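Local coordinates for protein periplasmic beta-glucosidase (Pseudomonas aeruginosa, PDB 6R5T) that probably hydrolyses terminal, non-reducing beta-D-glucosyl residues in the periplasm with release of beta-D-glucose, as a family 3 glycoside hydrolase, at residues 78-84 with 397-402; 103-108 with 155-160; 121-127 with 171-177; 208-212 with 245-249. The protein carries 1 engineered substitution. One frame throughout, in Å; residues are numbered along the deposited sequence.

How the interactions relate
Interaction 3 is the only one of the four whose touching residues are all buried; neighbouring barrel strands are joined through backbone bonds, and polar side chains reach a bound sugar. Interaction 1 grips the same glucose from a contact between loops, linking the N-terminal and C-terminal family regions with the help of waters. Interactions 2 and 4 are partly buried layers outside the strands and are mainly apolar, the first between two helices and the second between a helix and a loop. Tyr160 ties interaction 2 to interaction 3 through Ser124, while the hydroxyl of Tyr208 in interaction 4, bonded to Asp128, is also probably hydrogen-bonded to His177 O. Interactions 1 and 4 do not touch.

Interaction 1 (78-84 with 397-402); sequences YDVAHGH and SWSAAG. With BGC (beta-D-glucopyranose), chain C; GAL (beta-D-galactopyranose), chain B.
This is a loop-to-loop contact beside the bound sugar, in which Trp398 and the turn after it pack on residues 78-84, the end of strand 75-78 and the loop after it. His82 NE2 donates to Ser397 O at 2.7 Å (N-H...O angle 162°), close to the imidazole plane. Its CG lies between backbone N and carbonyl carbon (chi1 58°), letting the imidazole reach across; Phe88 O holds ND1. Residues 399-402 form a type II' beta turn whose Ala400 CB sits 3.2 Å from Gly83 O. Ala401 CB lies over one face of the His84 ring, 4.1 Å from its centroid. The contact joins the TIM-barrel and C-terminal regions of a family 3 enzyme around its ligand pocket. There Asp79 OD1 accepts from glucose O2 at 2.5 Å and OD2 from O3 at 2.7 Å; its carboxylate is turned 60° from the Trp398 ring. Water bridges Asp79 O to Ala400 N, and a second connects His82 N and Gly83 O with Trp398 O.

Interaction 2 (103-108 with 155-160); sequences VARSAR and VMVRAY
Ala107 and Ala159 meet methyl to methyl, CB to CB at 3.6 Å, where helices 100-116 and 146-161 pack across each other. Over these short segments the axes approach to 8.0 Å and cross at -40°, a close spacing that the small alanines make possible. The apolar layer continues toward the N-terminal ends of the two segments. Ala104 CB meets Val155 CG1, and Val103 CG1 touches Met156 SD at 3.5 Å, the two side chains crossing at about a right angle. Met156 is folded by bends at chi2 and chi3, and its sulfur also reaches Ala107 CB. The Tyr160 ring turns an edge to the neighbouring helix, CD1 standing 3.4 Å from Ala107 O, while its hydroxyl is hydrogen-bonded to Ser124.

The polar part belongs to Arg108. Bends at chi2 (89°) and chi3 (-65°) fold the chain back toward the partner helix, and the guanidinium grips Ala159 O side-on. Arg108 NE donates to Ala159 O at 2.8 Å, and NH2 donates to the same oxygen; both nitrogens lie in the carbonyl plane. NH1 is engaged by Asp169 O.

These helices belong to the outer layer of the TIM-barrel region. One arginine thus supplies two bonds to a single carbonyl oxygen late in helix 146-161, where its positive charge probably complements the negative end of the helix dipole, beside an otherwise apolar interface.

Interaction 3 (121-127 with 171-177); sequences MSFSPMV and IMAAVKH. With BGC (beta-D-glucopyranose), chain C.
The Phe123 ring turns its edge to Ala174 CB, which lies 4.0 Å from Phe123 CD1. The His177 imidazole is approached obliquely by Met126 CG and has glucose at its edge, where NE2 of His177 and O1 of the sugar share a hydrogen bond of 2.7 Å. Within its own segment, Lys176 CG stands 3.7 Å above one face of that ring, over the centre, while ND1 is held by Asp128.

Strands 121-122 and 172-178 are parallel neighbours in the TIM barrel. Ser122 N donates to Met172 O at 3.0 Å, and Ser122 O accepts from Ala174 N. After a one-residue shift in register, a single bridge follows: Lys176 N bonds to Pro125 O, and Val127 N to Lys176 O. The Met121 and Met172 side chains run side by side, with CE of Met121 3.6 Å from SD of Met172; Val127 CG2 touches Val175 CG2.

Lys176 leaves the backbone with CG between N and the carbonyl carbon (chi1 70°), then extends fully. Lys176 NZ donates to Phe123 O at 2.8 Å. Lys176 NZ also donates to glucose O1 at 2.8 Å and glucose O2 at 3.0 Å. The carbonyl bond therefore helps fix the ammonium beside O1 and O2, and nearby Asp79 probably adds a weak electrostatic pull.

Interaction 4 (208-212 with 245-249); sequences YKAAV and QWGFK
Lys209 runs over one face of the Trp246 indole. Its CB stands above the six-membered ring, 3.7 Å from the centroid and 8° off the normal, a CH-pi contact. CG passes above the bond shared by the two rings, about 4.0 Å from CD2 and CE2, and CD comes to 3.6 Å from NE1. CE then reaches CD1 at 3.7 Å. With chi1 to chi3 all near anti, the methylenes follow the indole before a bend at chi4 (-65°) turns NZ away from the indole face. The ammonium pairs with Asp213, and a water bridges it to Trp246 O; its distance to the five-membered ring centroid, 5.4 Å, permits at most weak cation-pi attraction.

Val212 CG1 meets Phe248 CD1 at 4.0 Å, the side chains crossing at about a right angle. Gly247, with positive phi, turns the chain between the two aromatics. The arrangement joins helix 206-213 to the loop leading into strand 251-253, within the outer helical layer of the TIM barrel.

Interaction 1 (78-84 with 397-402)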
loop_
_atom_site.group_PDB
_atom_site.type_symbol
_atom_site.label_atom_id
_atom_site.label_comp_id
_atom_site.label_asym_id
_atom_site.label_seq_id
_atom_site.Cartn_x
_atom_site.Cartn_y
_atom_site.Cartn_z
ATOM N N TYR A 78 -17.974 16.084 22.703
ATOM C CA TYR A 78 -17.929 16.662 21.342
ATOM C C TYR A 78 -16.570 16.399 20.712
ATOM O O TYR A 78 -15.646 15.993 21.370
ATOM C CB TYR A 78 -18.236 18.135 21.443
ATOM C CG TYR A 78 -18.583 18.881 20.180
ATOM C CD1 TYR A 78 -19.439 18.356 19.230
ATOM C CD2 TYR A 78 -18.069 20.147 19.981
ATOM C CE1 TYR A 78 -19.786 19.066 18.092
ATOM C CE2 TYR A 78 -18.427 20.884 18.857
ATOM C CZ TYR A 78 -19.291 20.335 17.925
ATOM O OH TYR A 78 -19.679 21.055 16.828
ATOM N N ASP A 79 -16.510 16.608 19.413
ATOM C CA ASP A 79 -15.310 16.442 18.543
ATOM C C ASP A 79 -14.589 17.798 18.525
ATOM O O ASP A 79 -14.657 18.519 17.553
ATOM C CB ASP A 79 -15.755 15.936 17.177
ATOM C CG ASP A 79 -16.112 14.456 17.166
ATOM O OD1 ASP A 79 -15.213 13.646 17.525
ATOM O OD2 ASP A 79 -17.249 14.094 16.765
ATOM N N VAL A 80 -13.922 18.115 19.613
ATOM C CA VAL A 80 -13.078 19.308 19.749
ATOM C C VAL A 80 -11.678 18.866 19.342
ATOM O O VAL A 80 -10.936 18.366 20.139
ATOM C CB VAL A 80 -13.170 19.911 21.151
ATOM C CG1 VAL A 80 -12.319 21.117 21.238
ATOM C CG2 VAL A 80 -14.592 20.283 21.505
ATOM N N ALA A 81 -11.434 18.905 18.047
ATOM C CA ALA A 81 -10.232 18.302 17.424
ATOM C C ALA A 81 -9.077 19.307 17.373
ATOM O O ALA A 81 -7.955 18.925 17.681
ATOM C CB ALA A 81 -10.623 17.837 16.046
ATOM N N HIS A 82 -9.341 20.541 16.931
ATOM C CA HIS A 82 -8.317 21.597 16.789
ATOM C C HIS A 82 -8.977 22.939 17.083
ATOM O O HIS A 82 -8.743 23.895 16.346
ATOM C CB HIS A 82 -7.638 21.549 15.410
ATOM C CG HIS A 82 -8.536 21.689 14.238
ATOM N ND1 HIS A 82 -8.664 22.860 13.548
ATOM C CD2 HIS A 82 -9.353 20.808 13.637
ATOM C CE1 HIS A 82 -9.528 22.693 12.554
ATOM N NE2 HIS A 82 -9.995 21.448 12.606
ATOM N N GLY A 83 -9.803 22.961 18.131
ATOM C CA GLY A 83 -10.539 24.187 18.479
ATOM C C GLY A 83 -11.966 23.879 18.732
ATOM O O GLY A 83 -12.516 22.951 18.122
ATOM N N HIS A 84 -12.598 24.671 19.603
ATOM C CA HIS A 84 -14.038 24.587 19.858
ATOM C C HIS A 84 -14.802 25.659 19.104
ATOM O O HIS A 84 -15.458 25.351 18.147
ATOM C CB HIS A 84 -14.280 24.573 21.377
ATOM C CG HIS A 84 -15.723 24.493 21.671
ATOM N ND1 HIS A 84 -16.478 23.475 21.187
ATOM C CD2 HIS A 84 -16.558 25.325 22.339
ATOM C CE1 HIS A 84 -17.738 23.640 21.562
ATOM N NE2 HIS A 84 -17.826 24.770 22.267
ATOM N N SER A 397 -11.477 20.844 8.108
ATOM C CA SER A 397 -12.385 19.772 8.538
ATOM C C SER A 397 -12.375 19.667 10.074
ATOM O O SER A 397 -11.439 20.190 10.712
ATOM C CB SER A 397 -12.032 18.477 7.882
ATOM O OG SER A 397 -10.776 18.063 8.372
ATOM N N TRP A 398 -13.402 19.032 10.623
ATOM C CA TRP A 398 -13.604 18.797 12.079
ATOM C C TRP A 398 -13.418 20.135 12.798
ATOM O O TRP A 398 -12.606 20.254 13.733
ATOM C CB TRP A 398 -12.712 17.677 12.630
ATOM C CG TRP A 398 -13.070 16.304 12.083
ATOM C CD1 TRP A 398 -12.333 15.563 11.205
ATOM C CD2 TRP A 398 -14.225 15.490 12.396
ATOM N NE1 TRP A 398 -13.000 14.392 10.883
ATOM C CE2 TRP A 398 -14.137 14.304 11.631
ATOM C CE3 TRP A 398 -15.330 15.637 13.249
ATOM C CZ2 TRP A 398 -15.101 13.297 11.692
ATOM C CZ3 TRP A 398 -16.292 14.653 13.292
ATOM C CH2 TRP A 398 -16.193 13.500 12.514
ATOM N N SER A 399 -14.205 21.092 12.352
ATOM C CA SER A 399 -14.109 22.485 12.855
ATOM C C SER A 399 -15.075 22.711 14.016
ATOM O O SER A 399 -15.183 23.861 14.453
ATOM C CB SER A 399 -14.338 23.455 11.740
ATOM O OG SER A 399 -15.617 23.302 11.178
ATOM N N ALA A 400 -15.678 21.657 14.575
ATOM C CA ALA A 400 -16.395 21.755 15.866
ATOM C C ALA A 400 -17.435 22.892 15.787
ATOM O O ALA A 400 -18.200 22.908 14.836
ATOM C CB ALA A 400 -15.378 21.931 16.992
ATOM N N ALA A 401 -17.443 23.791 16.758
ATOM C CA ALA A 401 -18.435 24.891 16.824
ATOM C C ALA A 401 -17.903 26.154 16.155
ATOM O O ALA A 401 -18.502 27.236 16.339
ATOM C CB ALA A 401 -18.821 25.145 18.242
ATOM N N GLY A 402 -16.825 26.049 15.379
ATOM C CA GLY A 402 -16.329 27.217 14.633
ATOM C C GLY A 402 -17.382 27.766 13.701
ATOM O O GLY A 402 -18.075 27.002 12.981
HETATM C C2 BGC C . -15.496 11.007 15.924
HETATM C C3 BGC C . -16.941 10.471 15.977
HETATM C C4 BGC C . -17.403 10.349 14.500
HETATM C C5 BGC C . -16.455 9.341 13.825
HETATM C C6 BGC C . -16.743 9.159 12.351
HETATM C C1 BGC C . -14.633 10.046 15.098
HETATM O O1 BGC C . -13.394 10.678 15.014
HETATM O O2 BGC C . -14.883 11.166 17.197
HETATM O O3 BGC C . -17.770 11.438 16.652
HETATM O O4 BGC C . -18.746 9.839 14.505
HETATM O O5 BGC C . -15.174 9.896 13.788
HETATM O O6 BGC C . -15.851 8.184 11.799
HETATM C C1 GAL B . -19.734 10.665 13.879
HETATM C C2 GAL B . -19.909 12.023 14.588
HETATM C C3 GAL B . -21.041 12.778 13.885
HETATM C C4 GAL B . -20.666 12.932 12.391
HETATM C C5 GAL B . -20.391 11.532 11.808
HETATM C C6 GAL B . -19.881 11.610 10.374
HETATM O O2 GAL B . -20.215 11.799 15.955
HETATM O O3 GAL B . -21.146 14.079 14.500
HETATM O O4 GAL B . -19.465 13.738 12.389
HETATM O O5 GAL B . -19.321 10.834 12.537
HETATM O O6 GAL B . -19.574 10.273 9.908
HETATM O O HOH W 1 -15.476 18.740 14.869
HETATM O O HOH W 2 -11.855 21.207 16.175
#

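Interaction 2 (103-108 with 155-160)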
loop_
_atom_site.group_PDB
_atom_site.type_symbol
_atom_site.label_atom_id
_atom_site.label_comp_id
_atom_site.label_asym_id
_atom_site.label_seq_id
_atom_site.Cartn_x
_atom_site.Cartn_y
_atom_site.Cartn_z
ATOM N N VAL A 103 1.373 23.513 20.647
ATOM C CA VAL A 103 0.320 22.487 20.591
ATOM C C VAL A 103 -0.456 22.504 21.910
ATOM O O VAL A 103 -1.717 22.500 21.842
ATOM C CB VAL A 103 0.899 21.104 20.256
ATOM C CG1 VAL A 103 -0.199 20.057 20.280
ATOM C CG2 VAL A 103 1.583 21.165 18.903
ATOM N N ALA A 104 0.234 22.564 23.046
ATOM C CA ALA A 104 -0.441 22.613 24.366
ATOM C C ALA A 104 -1.379 23.816 24.417
ATOM O O ALA A 104 -2.491 23.724 24.945
ATOM C CB ALA A 104 0.548 22.662 25.504
ATOM N N ARG A 105 -0.935 24.962 23.916
ATOM C CA ARG A 105 -1.773 26.173 24.003
ATOM C C ARG A 105 -3.075 25.957 23.243
ATOM O O ARG A 105 -4.141 26.361 23.701
ATOM C CB ARG A 105 -0.974 27.355 23.489
ATOM C CG ARG A 105 -1.714 28.667 23.607
ATOM C CD ARG A 105 -0.784 29.775 23.189
ATOM N NE ARG A 105 -1.375 31.083 23.368
ATOM C CZ ARG A 105 -0.925 32.190 22.802
ATOM N NH1 ARG A 105 0.134 32.134 22.004
ATOM N NH2 ARG A 105 -1.539 33.330 23.059
ATOM N N SER A 106 -3.003 25.341 22.073
ATOM C CA SER A 106 -4.208 25.128 21.241
ATOM C C SER A 106 -5.169 24.228 22.024
ATOM O O SER A 106 -6.376 24.511 22.030
ATOM C CB SER A 106 -3.882 24.550 19.835
ATOM O OG SER A 106 -3.483 23.202 19.920
ATOM N N ALA A 107 -4.651 23.179 22.669
ATOM C CA ALA A 107 -5.493 22.207 23.395
ATOM C C ALA A 107 -6.087 22.877 24.645
ATOM O O ALA A 107 -7.255 22.653 24.974
ATOM C CB ALA A 107 -4.673 21.004 23.789
ATOM N N ARG A 108 -5.275 23.637 25.336
ATOM C CA ARG A 108 -5.721 24.322 26.592
ATOM C C ARG A 108 -6.873 25.262 26.264
ATOM O O ARG A 108 -7.917 25.236 26.964
ATOM C CB ARG A 108 -4.580 25.088 27.254
ATOM C CG ARG A 108 -5.005 25.810 28.535
ATOM C CD ARG A 108 -4.852 24.942 29.782
ATOM N NE ARG A 108 -5.696 23.752 29.887
ATOM C CZ ARG A 108 -6.997 23.713 30.223
ATOM N NH1 ARG A 108 -7.686 24.820 30.512
ATOM N NH2 ARG A 108 -7.602 22.537 30.301
ATOM N N VAL A 155 1.142 15.498 25.216
ATOM C CA VAL A 155 0.949 16.962 25.425
ATOM C C VAL A 155 -0.525 17.355 25.335
ATOM O O VAL A 155 -1.043 18.104 26.180
ATOM C CB VAL A 155 1.791 17.743 24.392
ATOM C CG1 VAL A 155 1.395 19.189 24.326
ATOM C CG2 VAL A 155 3.255 17.592 24.698
ATOM N N MET A 156 -1.234 16.860 24.339
ATOM C CA MET A 156 -2.644 17.173 24.122
ATOM C C MET A 156 -3.459 16.658 25.316
ATOM O O MET A 156 -4.283 17.407 25.834
ATOM C CB MET A 156 -3.164 16.471 22.872
ATOM C CG MET A 156 -2.591 17.016 21.554
ATOM S SD MET A 156 -3.296 18.577 21.069
ATOM C CE MET A 156 -5.035 18.223 20.861
ATOM N N VAL A 157 -3.224 15.434 25.723
ATOM C CA VAL A 157 -3.979 14.885 26.879
ATOM C C VAL A 157 -3.756 15.748 28.129
ATOM O O VAL A 157 -4.724 16.111 28.814
ATOM C CB VAL A 157 -3.583 13.442 27.135
ATOM C CG1 VAL A 157 -4.142 12.933 28.441
ATOM C CG2 VAL A 157 -4.057 12.572 25.975
ATOM N N ARG A 158 -2.513 16.045 28.445
ATOM C CA ARG A 158 -2.201 16.855 29.653
ATOM C C ARG A 158 -2.827 18.228 29.562
ATOM O O ARG A 158 -3.346 18.758 30.609
ATOM C CB ARG A 158 -0.703 16.869 29.890
ATOM C CG ARG A 158 -0.150 15.516 30.313
ATOM C CD ARG A 158 1.300 15.615 30.747
ATOM N NE ARG A 158 2.175 15.976 29.652
ATOM C CZ ARG A 158 2.804 15.132 28.823
ATOM N NH1 ARG A 158 2.694 13.816 28.942
ATOM N NH2 ARG A 158 3.556 15.639 27.866
ATOM N N ALA A 159 -2.809 18.852 28.386
ATOM C CA ALA A 159 -3.354 20.203 28.210
ATOM C C ALA A 159 -4.867 20.200 28.373
ATOM O O ALA A 159 -5.424 21.145 28.977
ATOM C CB ALA A 159 -2.894 20.747 26.889
ATOM N N TYR A 160 -5.550 19.190 27.847
ATOM C CA TYR A 160 -7.018 19.102 27.979
ATOM C C TYR A 160 -7.395 18.884 29.435
ATOM O O TYR A 160 -8.327 19.558 29.927
ATOM C CB TYR A 160 -7.591 17.951 27.145
ATOM C CG TYR A 160 -7.641 18.130 25.639
ATOM C CD1 TYR A 160 -7.926 19.330 25.028
ATOM C CD2 TYR A 160 -7.547 17.025 24.809
ATOM C CE1 TYR A 160 -8.095 19.459 23.664
ATOM C CE2 TYR A 160 -7.666 17.142 23.424
ATOM C CZ TYR A 160 -7.986 18.350 22.851
ATOM O OH TYR A 160 -8.156 18.484 21.501
#

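Interaction 3 (121-127 with 171-177)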
loop_
_atom_site.group_PDB
_atom_site.type_symbol
_atom_site.label_atom_id
_atom_site.label_comp_id
_atom_site.label_asym_id
_atom_site.label_seq_id
_atom_site.Cartn_x
_atom_site.Cartn_y
_atom_site.Cartn_z
ATOM N N MET A 121 -15.985 16.450 27.778
ATOM C CA MET A 121 -15.127 15.457 27.089
ATOM C C MET A 121 -14.976 15.838 25.613
ATOM O O MET A 121 -15.933 16.274 24.977
ATOM C CB MET A 121 -15.710 14.057 27.208
ATOM C CG MET A 121 -14.903 13.023 26.413
ATOM S SD MET A 121 -15.686 11.379 26.405
ATOM C CE MET A 121 -15.375 10.889 28.081
ATOM N N SER A 122 -13.767 15.665 25.108
ATOM C CA SER A 122 -13.537 15.703 23.653
ATOM C C SER A 122 -13.106 14.329 23.159
ATOM O O SER A 122 -12.256 13.691 23.776
ATOM C CB SER A 122 -12.517 16.737 23.273
ATOM O OG SER A 122 -12.389 16.750 21.834
ATOM N N PHE A 123 -13.592 13.997 21.968
ATOM C CA PHE A 123 -13.054 12.840 21.217
ATOM C C PHE A 123 -11.786 13.321 20.505
ATOM O O PHE A 123 -11.828 13.639 19.313
ATOM C CB PHE A 123 -14.118 12.352 20.259
ATOM C CG PHE A 123 -15.417 11.937 20.907
ATOM C CD1 PHE A 123 -15.446 11.133 22.027
ATOM C CD2 PHE A 123 -16.605 12.338 20.354
ATOM C CE1 PHE A 123 -16.672 10.773 22.578
ATOM C CE2 PHE A 123 -17.816 11.985 20.909
ATOM C CZ PHE A 123 -17.830 11.187 22.006
ATOM N N SER A 124 -10.721 13.409 21.245
ATOM C CA SER A 124 -9.425 14.022 20.845
ATOM C C SER A 124 -8.436 13.666 21.943
ATOM O O SER A 124 -8.863 13.483 23.074
ATOM C CB SER A 124 -9.604 15.521 20.694
ATOM O OG SER A 124 -8.435 16.230 20.248
ATOM N N PRO A 125 -7.123 13.560 21.690
ATOM C CA PRO A 125 -6.501 13.779 20.374
ATOM C C PRO A 125 -6.628 12.552 19.450
ATOM O O PRO A 125 -6.717 11.427 19.889
ATOM C CB PRO A 125 -5.046 13.979 20.752
ATOM C CG PRO A 125 -4.845 13.124 21.963
ATOM C CD PRO A 125 -6.137 13.286 22.727
ATOM N N MET A 126 -6.603 12.824 18.156
ATOM C CA MET A 126 -6.386 11.793 17.131
ATOM C C MET A 126 -4.895 11.601 16.958
ATOM O O MET A 126 -4.215 12.565 16.650
ATOM C CB MET A 126 -7.057 12.248 15.826
ATOM C CG MET A 126 -7.059 11.199 14.716
ATOM S SD MET A 126 -5.502 11.149 13.845
ATOM C CE MET A 126 -6.030 10.446 12.265
ATOM N N VAL A 127 -4.404 10.399 17.200
ATOM C CA VAL A 127 -2.953 10.101 17.232
ATOM C C VAL A 127 -2.596 8.935 16.329
ATOM O O VAL A 127 -1.555 8.279 16.570
ATOM C CB VAL A 127 -2.518 9.875 18.682
ATOM C CG1 VAL A 127 -2.873 11.106 19.514
ATOM C CG2 VAL A 127 -3.093 8.631 19.332
ATOM N N ILE A 171 -11.357 19.311 30.423
ATOM C CA ILE A 171 -12.209 18.289 29.778
ATOM C C ILE A 171 -11.420 16.993 29.792
ATOM O O ILE A 171 -10.150 16.996 29.765
ATOM C CB ILE A 171 -12.663 18.659 28.363
ATOM C CG1 ILE A 171 -11.465 18.736 27.389
ATOM C CG2 ILE A 171 -13.491 19.931 28.391
ATOM C CD1 ILE A 171 -11.831 19.126 25.983
ATOM N N MET A 172 -12.128 15.883 29.715
ATOM C CA MET A 172 -11.491 14.563 29.590
ATOM C C MET A 172 -11.128 14.320 28.121
ATOM O O MET A 172 -11.891 14.693 27.223
ATOM C CB MET A 172 -12.448 13.455 30.039
ATOM C CG MET A 172 -11.872 12.095 29.892
ATOM S SD MET A 172 -12.901 10.784 30.687
ATOM C CE MET A 172 -12.660 11.228 32.406
ATOM N N ALA A 173 -9.960 13.742 27.900
ATOM C CA ALA A 173 -9.480 13.372 26.547
ATOM C C ALA A 173 -9.951 11.926 26.304
ATOM O O ALA A 173 -9.695 11.045 27.140
ATOM C CB ALA A 173 -7.988 13.428 26.467
ATOM N N ALA A 174 -10.595 11.679 25.184
ATOM C CA ALA A 174 -10.878 10.343 24.655
ATOM C C ALA A 174 -9.965 10.177 23.418
ATOM O O ALA A 174 -10.338 10.598 22.354
ATOM C CB ALA A 174 -12.347 10.179 24.324
ATOM N N VAL A 175 -8.800 9.600 23.652
ATOM C CA VAL A 175 -7.765 9.404 22.600
ATOM C C VAL A 175 -8.362 8.475 21.536
ATOM O O VAL A 175 -9.091 7.514 21.846
ATOM C CB VAL A 175 -6.430 8.901 23.148
ATOM C CG1 VAL A 175 -6.518 7.562 23.855
ATOM C CG2 VAL A 175 -5.387 8.875 22.043
ATOM N N LYS A 176 -8.032 8.759 20.274
ATOM C CA LYS A 176 -8.648 7.986 19.147
ATOM C C LYS A 176 -7.589 7.867 18.035
ATOM O O LYS A 176 -6.617 8.619 18.051
ATOM C CB LYS A 176 -9.922 8.680 18.677
ATOM C CG LYS A 176 -9.746 10.002 17.951
ATOM C CD LYS A 176 -11.053 10.708 17.702
ATOM C CE LYS A 176 -10.952 11.938 16.858
ATOM N NZ LYS A 176 -12.281 12.595 16.774
ATOM N N HIS A 177 -7.748 6.937 17.104
ATOM C CA HIS A 177 -8.773 5.911 16.993
ATOM C C HIS A 177 -8.083 4.572 17.271
ATOM O O HIS A 177 -7.237 4.159 16.479
ATOM C CB HIS A 177 -9.401 5.911 15.606
ATOM C CG HIS A 177 -10.028 7.194 15.197
ATOM N ND1 HIS A 177 -9.315 8.157 14.507
ATOM C CD2 HIS A 177 -11.305 7.634 15.317
ATOM C CE1 HIS A 177 -10.173 9.146 14.240
ATOM N NE2 HIS A 177 -11.346 8.874 14.730
HETATM C C2 BGC C . -15.496 11.007 15.924
HETATM C C3 BGC C . -16.941 10.471 15.977
HETATM C C4 BGC C . -17.403 10.349 14.500
HETATM C C5 BGC C . -16.455 9.341 13.825
HETATM C C6 BGC C . -16.743 9.159 12.351
HETATM C C1 BGC C . -14.633 10.046 15.098
HETATM O O1 BGC C . -13.394 10.678 15.014
HETATM O O2 BGC C . -14.883 11.166 17.197
HETATM O O3 BGC C . -17.770 11.438 16.652
HETATM O O4 BGC C . -18.746 9.839 14.505
HETATM O O5 BGC C . -15.174 9.896 13.788
HETATM O O6 BGC C . -15.851 8.184 11.799
#

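Interaction 4 (208-212 with 245-249)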
loop_
_atom_site.group_PDB
_atom_site.type_symbol
_atom_site.label_atom_id
_atom_site.label_comp_id
_atom_site.label_asym_id
_atom_site.label_seq_id
_atom_site.Cartn_x
_atom_site.Cartn_y
_atom_site.Cartn_z
ATOM N N TYR A 208 -0.871 5.822 21.205
ATOM C CA TYR A 208 -2.031 5.505 22.075
ATOM C C TYR A 208 -1.530 5.226 23.482
ATOM O O TYR A 208 -2.145 5.721 24.440
ATOM C CB TYR A 208 -2.855 4.336 21.559
ATOM C CG TYR A 208 -3.236 4.426 20.115
ATOM C CD1 TYR A 208 -4.238 5.249 19.641
ATOM C CD2 TYR A 208 -2.619 3.596 19.220
ATOM C CE1 TYR A 208 -4.522 5.339 18.287
ATOM C CE2 TYR A 208 -2.913 3.636 17.868
ATOM C CZ TYR A 208 -3.863 4.507 17.388
ATOM O OH TYR A 208 -4.177 4.516 16.045
ATOM N N LYS A 209 -0.423 4.496 23.606
ATOM C CA LYS A 209 0.169 4.250 24.927
ATOM C C LYS A 209 0.597 5.566 25.575
ATOM O O LYS A 209 0.463 5.711 26.810
ATOM C CB LYS A 209 1.327 3.259 24.820
ATOM C CG LYS A 209 1.883 2.858 26.170
ATOM C CD LYS A 209 2.906 1.788 26.057
ATOM C CE LYS A 209 3.211 1.207 27.417
ATOM N NZ LYS A 209 3.829 2.210 28.308
ATOM N N ALA A 210 1.157 6.512 24.817
ATOM C CA ALA A 210 1.565 7.815 25.373
ATOM C C ALA A 210 0.346 8.529 25.956
ATOM O O ALA A 210 0.468 9.203 27.024
ATOM C CB ALA A 210 2.147 8.668 24.270
ATOM N N ALA A 211 -0.807 8.439 25.286
ATOM C CA ALA A 211 -2.026 9.086 25.786
ATOM C C ALA A 211 -2.443 8.400 27.110
ATOM O O ALA A 211 -2.792 9.096 28.059
ATOM C CB ALA A 211 -3.121 9.024 24.762
ATOM N N VAL A 212 -2.451 7.076 27.128
ATOM C CA VAL A 212 -2.817 6.285 28.342
ATOM C C VAL A 212 -1.866 6.679 29.482
ATOM O O VAL A 212 -2.329 7.005 30.632
ATOM C CB VAL A 212 -2.774 4.786 28.059
ATOM C CG1 VAL A 212 -2.880 3.982 29.345
ATOM C CG2 VAL A 212 -3.862 4.374 27.108
ATOM N N GLN A 245 -1.779 -5.313 29.709
ATOM C CA GLN A 245 -0.370 -4.934 29.480
ATOM C C GLN A 245 -0.140 -3.456 29.801
ATOM O O GLN A 245 0.829 -3.133 30.470
ATOM C CB GLN A 245 0.025 -5.179 28.037
ATOM C CG GLN A 245 1.268 -6.022 27.916
ATOM C CD GLN A 245 0.854 -7.398 27.464
ATOM O OE1 GLN A 245 0.095 -7.544 26.495
ATOM N NE2 GLN A 245 1.364 -8.413 28.157
ATOM N N TRP A 246 -1.020 -2.561 29.355
ATOM C CA TRP A 246 -0.774 -1.126 29.500
ATOM C C TRP A 246 -1.362 -0.573 30.778
ATOM O O TRP A 246 -1.034 0.584 31.111
ATOM C CB TRP A 246 -1.350 -0.368 28.299
ATOM C CG TRP A 246 -0.607 -0.584 27.021
ATOM C CD1 TRP A 246 0.533 -1.294 26.791
ATOM C CD2 TRP A 246 -0.960 0.017 25.764
ATOM N NE1 TRP A 246 0.910 -1.187 25.473
ATOM C CE2 TRP A 246 -0.006 -0.396 24.813
ATOM C CE3 TRP A 246 -2.008 0.852 25.357
ATOM C CZ2 TRP A 246 -0.073 0.004 23.472
ATOM C CZ3 TRP A 246 -2.073 1.250 24.035
ATOM C CH2 TRP A 246 -1.095 0.861 23.114
ATOM N N GLY A 247 -2.267 -1.301 31.417
ATOM C CA GLY A 247 -2.781 -0.852 32.722
ATOM C C GLY A 247 -3.808 0.253 32.596
ATOM O O GLY A 247 -4.016 0.977 33.572
ATOM N N PHE A 248 -4.480 0.403 31.444
ATOM C CA PHE A 248 -5.477 1.483 31.294
ATOM C C PHE A 248 -6.646 1.227 32.244
ATOM O O PHE A 248 -7.135 0.076 32.243
ATOM C CB PHE A 248 -5.997 1.518 29.869
ATOM C CG PHE A 248 -7.074 2.531 29.604
ATOM C CD1 PHE A 248 -6.852 3.887 29.810
ATOM C CD2 PHE A 248 -8.303 2.116 29.114
ATOM C CE1 PHE A 248 -7.860 4.789 29.535
ATOM C CE2 PHE A 248 -9.300 3.044 28.830
ATOM C CZ PHE A 248 -9.052 4.372 28.992
ATOM N N LYS A 249 -7.023 2.243 33.031
ATOM C CA LYS A 249 -8.096 2.106 34.058
ATOM C C LYS A 249 -9.356 2.882 33.686
ATOM O O LYS A 249 -10.257 2.993 34.528
ATOM C CB LYS A 249 -7.599 2.635 35.401
ATOM C CG LYS A 249 -6.315 1.998 35.876
ATOM C CD LYS A 249 -6.478 0.539 36.129
ATOM C CE LYS A 249 -6.302 0.190 37.599
ATOM N NZ LYS A 249 -6.882 -1.139 37.917
HETATM O O HOH W 3 1.233 1.907 30.125
#